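Local coordinates for agglutinin (PDB 3DZW), which binds mannose-containing glycans, here the disaccharide mannose-alpha1,3-mannose, as a tetrameric daffodil lectin, at residues Ile3-Ser6 with Gly7-Leu10; Gly78-Asn81 with Gly82-Cys86. All blocks are in the same frame, centred on the assembly; numbering follows the deposited sequence.

Overall arrangement
From the N terminus, strand 3-5 runs into a tight turn and leaves it as strand 8-10; contact 1 closes that first loop. The two strands then part company, 3-5 joining the sheet with 84-88 and 94-103, and 8-10 pairing with 53-56 in another. Contact 2 comes much later, in series with the first, and closes the short bend between Glu80 and Tyr84 where the 78-81 connection from strand 71-74 enters strand 84-88. The two meet in space, their centres about 11 Å apart: Ser6 OG lies 3.0 Å from Tyr84 N, and Leu4 N lies 2.9 Å from Cys86 O. Both also touch the second subunit, so the shared sheet lies beside the subunit interface.

Contact 1: Ile3-Ser6 with Gly7-Leu10; sequences ILYS and GETL
Tyr5 and Glu8 close a type II beta turn at the N-terminal end of the chain, where strand 3-5 gives way to strand 8-10. The closing bond runs from Glu8 N to Tyr5 O (3.0 Å). Gly7 takes the third position of the turn with a positive phi of 98°. Glu8 adds a second tie by reaching across to strand 3-5, alongside the Tyr5 side chain: CG lies anti to its own carbonyl carbon (chi1 -63°) and the chain beyond is extended, so that OE1 accepts a hydrogen bond from Tyr5 N (3.0 Å). The N-H comes in from above the carboxylate plane, not within it. OE1 also sits at the edge of the Tyr5 ring, 3.6 Å from CD1, with ring and carboxylate planes perpendicular, while Ile3 CG2 lies over the centre of one ring face.

In this monocot mannose-binding lectin fold, a beta-prism of three sheets, the turn carries the chain from one sheet to another: Leu4 is backbone-bonded to Cys86 in one sheet, Leu10 to Leu54 in the other. Inside the bend, Leu4 CD1 packs on Glu8 CB (3.7 Å) and meets Leu10 CD2 at 4.0 Å, the two leucines lying obliquely across one another. The other carboxylate oxygen, Glu8 OE2, makes a salt bridge to Lys90 of the second subunit.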
loop_
_atom_site.group_PDB
_atom_site.type_symbol
_atom_site.label_atom_id
_atom_site.label_comp_id
_atom_site.label_asym_id
_atom_site.label_seq_id
_atom_site.Cartn_x
_atom_site.Cartn_y
_atom_site.Cartn_z
ATOM N N ILE A 3 7.602 0.865 7.571
ATOM C CA ILE A 3 8.200 1.404 8.812
ATOM C C ILE A 3 8.213 0.429 9.983
ATOM O O ILE A 3 7.219 -0.294 10.233
ATOM C CB ILE A 3 7.434 2.689 9.302
ATOM C CG1 ILE A 3 7.390 3.755 8.222
ATOM C CG2 ILE A 3 8.064 3.253 10.612
ATOM C CD1 ILE A 3 6.594 5.022 8.647
ATOM N N LEU A 4 9.354 0.386 10.685
ATOM C CA LEU A 4 9.503 -0.389 11.889
ATOM C C LEU A 4 9.618 0.682 12.995
ATOM O O LEU A 4 10.623 1.410 13.069
ATOM C CB LEU A 4 10.726 -1.300 11.862
ATOM C CG LEU A 4 10.900 -2.214 13.110
ATOM C CD1 LEU A 4 9.740 -3.191 13.226
ATOM C CD2 LEU A 4 12.226 -2.965 13.087
ATOM N N TYR A 5 8.569 0.803 13.815
ATOM C CA TYR A 5 8.522 1.822 14.893
ATOM C C TYR A 5 9.296 1.406 16.122
ATOM O O TYR A 5 9.453 0.211 16.386
ATOM C CB TYR A 5 7.059 2.125 15.282
ATOM C CG TYR A 5 6.240 2.798 14.191
ATOM C CD1 TYR A 5 5.545 2.050 13.250
ATOM C CD2 TYR A 5 6.154 4.188 14.119
ATOM C CE1 TYR A 5 4.784 2.679 12.241
ATOM C CE2 TYR A 5 5.402 4.823 13.115
ATOM C CZ TYR A 5 4.722 4.065 12.190
ATOM O OH TYR A 5 3.982 4.690 11.210
ATOM N N SER A 6 9.805 2.397 16.885
ATOM C CA SER A 6 10.539 2.085 18.121
ATOM C C SER A 6 9.592 1.343 19.058
ATOM O O SER A 6 8.412 1.732 19.214
ATOM C CB SER A 6 11.153 3.348 18.781
ATOM O OG SER A 6 10.185 4.347 19.050
ATOM N N GLY A 7 10.098 0.259 19.659
ATOM C CA GLY A 7 9.301 -0.594 20.543
ATOM C C GLY A 7 8.757 -1.835 19.798
ATOM O O GLY A 7 8.114 -2.699 20.410
ATOM N N GLU A 8 9.015 -1.911 18.472
ATOM C CA GLU A 8 8.567 -3.056 17.627
ATOM C C GLU A 8 9.736 -3.920 17.192
ATOM O O GLU A 8 10.901 -3.472 17.199
ATOM C CB GLU A 8 7.817 -2.575 16.377
ATOM C CG GLU A 8 6.511 -1.811 16.652
ATOM C CD GLU A 8 5.766 -1.417 15.359
ATOM O OE1 GLU A 8 6.422 -1.279 14.292
ATOM O OE2 GLU A 8 4.529 -1.232 15.419
ATOM N N THR A 9 9.426 -5.152 16.787
ATOM C CA THR A 9 10.432 -6.101 16.343
ATOM C C THR A 9 9.995 -6.886 15.118
ATOM O O THR A 9 8.797 -7.011 14.839
ATOM C CB THR A 9 10.739 -7.152 17.430
ATOM O OG1 THR A 9 9.549 -7.915 17.707
ATOM C CG2 THR A 9 11.248 -6.497 18.724
ATOM N N LEU A 10 10.981 -7.408 14.381
ATOM C CA LEU A 10 10.728 -8.262 13.245
ATOM C C LEU A 10 11.161 -9.660 13.651
ATOM O O LEU A 10 12.337 -9.880 13.974
ATOM C CB LEU A 10 11.492 -7.824 11.979
ATOM C CG LEU A 10 11.129 -6.503 11.291
ATOM C CD1 LEU A 10 12.016 -6.292 10.078
ATOM C CD2 LEU A 10 9.655 -6.460 10.882
#

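Contact 2: Gly78-Asn81 with Gly82-Cys86; sequences GGEN and GNYVC. With MAN (alpha-D-mannopyranose), chain C; MAN (alpha-D-mannopyranose), chain B.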
loop_
_atom_site.group_PDB
_atom_site.type_symbol
_atom_site.label_atom_id
_atom_site.label_comp_id
_atom_site.label_asym_id
_atom_site.label_seq_id
_atom_site.Cartn_x
_atom_site.Cartn_y
_atom_site.Cartn_z
ATOM N N GLY A 78 22.490 4.313 19.835
ATOM C CA GLY A 78 21.798 4.372 21.121
ATOM C C GLY A 78 22.075 5.708 21.786
ATOM O O GLY A 78 23.208 6.186 21.779
ATOM N N GLY A 79 21.038 6.318 22.352
ATOM C CA GLY A 79 21.183 7.611 23.004
ATOM C C GLY A 79 20.014 7.955 23.899
ATOM O O GLY A 79 19.626 7.160 24.754
ATOM N N GLU A 80 19.453 9.150 23.702
ATOM C CA GLU A 80 18.332 9.617 24.509
ATOM C C GLU A 80 17.070 8.789 24.279
ATOM O O GLU A 80 16.776 8.378 23.143
ATOM C CB GLU A 80 18.037 11.117 24.233
ATOM C CG GLU A 80 17.605 11.453 22.771
ATOM C CD GLU A 80 17.293 12.944 22.565
ATOM O OE1 GLU A 80 17.371 13.717 23.545
ATOM O OE2 GLU A 80 16.965 13.333 21.422
ATOM N N ASN A 81 16.332 8.542 25.363
ATOM C CA ASN A 81 15.102 7.804 25.296
ATOM C C ASN A 81 14.070 8.637 24.570
ATOM O O ASN A 81 13.963 9.839 24.815
ATOM C CB ASN A 81 14.599 7.476 26.694
ATOM C CG ASN A 81 13.323 6.637 26.681
ATOM O OD1 ASN A 81 12.408 6.875 27.462
ATOM N ND2 ASN A 81 13.254 5.678 25.776
ATOM N N GLY A 82 13.309 8.014 23.672
ATOM C CA GLY A 82 12.287 8.732 22.915
ATOM C C GLY A 82 11.599 7.869 21.869
ATOM O O GLY A 82 11.525 6.646 22.012
ATOM N N ASN A 83 11.089 8.521 20.820
ATOM C CA ASN A 83 10.387 7.848 19.723
ATOM C C ASN A 83 11.168 7.965 18.428
ATOM O O ASN A 83 11.536 9.071 18.013
ATOM C CB ASN A 83 8.982 8.435 19.569
ATOM C CG ASN A 83 8.082 8.150 20.795
ATOM O OD1 ASN A 83 7.764 7.001 21.093
ATOM N ND2 ASN A 83 7.647 9.202 21.462
ATOM N N TYR A 84 11.417 6.814 17.785
ATOM C CA TYR A 84 12.188 6.737 16.545
ATOM C C TYR A 84 11.492 5.876 15.509
ATOM O O TYR A 84 10.561 5.143 15.830
ATOM C CB TYR A 84 13.559 6.117 16.814
ATOM C CG TYR A 84 14.436 6.846 17.821
ATOM C CD1 TYR A 84 14.269 6.655 19.191
ATOM C CD2 TYR A 84 15.469 7.679 17.400
ATOM C CE1 TYR A 84 15.092 7.318 20.123
ATOM C CE2 TYR A 84 16.293 8.339 18.329
ATOM C CZ TYR A 84 16.093 8.147 19.678
ATOM O OH TYR A 84 16.906 8.792 20.592
ATOM N N VAL A 85 11.967 5.963 14.254
ATOM C CA VAL A 85 11.441 5.149 13.153
ATOM C C VAL A 85 12.556 4.660 12.224
ATOM O O VAL A 85 13.499 5.386 11.958
ATOM C CB VAL A 85 10.373 5.905 12.266
ATOM C CG1 VAL A 85 9.082 6.160 13.052
ATOM C CG2 VAL A 85 10.944 7.208 11.676
ATOM N N CYS A 86 12.441 3.399 11.782
ATOM C CA CYS A 86 13.359 2.798 10.805
ATOM C C CYS A 86 12.513 2.661 9.555
ATOM O O CYS A 86 11.543 1.896 9.545
ATOM C CB CYS A 86 13.870 1.458 11.251
ATOM S SG CYS A 86 14.945 0.615 9.996
HETATM C C1 MAN C . 2.768 8.518 20.514
HETATM C C2 MAN C . 2.944 7.624 19.294
HETATM C C3 MAN C . 4.388 7.690 18.789
HETATM C C4 MAN C . 4.789 9.131 18.540
HETATM C C5 MAN C . 4.506 9.989 19.781
HETATM C C6 MAN C . 4.801 11.461 19.521
HETATM O O2 MAN C . 2.035 8.022 18.273
HETATM O O3 MAN C . 4.536 6.938 17.595
HETATM O O4 MAN C . 6.172 9.188 18.192
HETATM O O5 MAN C . 3.135 9.845 20.188
HETATM O O6 MAN C . 4.617 12.206 20.718
HETATM C C1 MAN B . 4.107 9.653 25.028
HETATM C C2 MAN B . 4.384 9.258 23.507
HETATM C C3 MAN B . 3.164 8.577 22.862
HETATM C C4 MAN B . 2.572 7.525 23.804
HETATM C C5 MAN B . 2.109 8.143 25.126
HETATM C C6 MAN B . 1.479 7.093 26.040
HETATM O O1 MAN B . 4.011 11.137 25.331
HETATM O O2 MAN B . 5.497 8.421 23.434
HETATM O O3 MAN B . 3.521 7.971 21.619
HETATM O O4 MAN B . 1.479 6.901 23.186
HETATM O O5 MAN B . 3.196 8.724 25.827
HETATM O O6 MAN B . 2.480 6.194 26.475
#
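Tyr84 reaches back to the main chain of Glu80 and braces the bend that leads from the 78-81 loop into strand 84-88 of the beta-prism lectin fold, just beside a bound mannobiose.

The hydrogen bond across the bend is short: Tyr84 OH donates to Glu80 O at 2.6 Å, only 16° out of the carbonyl plane. The acceptor lies at the edge of the ring, in its plane. With CG anti to the carbonyl carbon (chi1 -59°), the ring reaches back toward the 78-81 segment and places its hydroxyl at this carbonyl. Asn81 ND2 hydrogen-bonds to Ser58 O, while Gly82 and Ser58 share a backbone bond; together they fasten the loop to the neighbouring part of the chain.

Packing between the side chains is lighter. The Glu80 and Tyr84 side chains cross at about a right angle, meeting where Glu80 CG stands 3.5 Å from Tyr84 OH. Tyr84 also packs on Arg101 of the second subunit.

The sugar contacts belong to Asn83, which leaves the backbone away from segment 78-81. This mannobiose sits at the subunit boundary: Gln89, Asp91, Asn93 and Tyr97 of the second subunit hydrogen-bond to it, and Asn83 approaches it from this chain. Asn83 CB comes within 3.2 Å of O4 of the chain C mannose, and Asn83 ND2 donates to O2 of the chain B mannose at 3.0 Å, with an N-H...O angle of 162°.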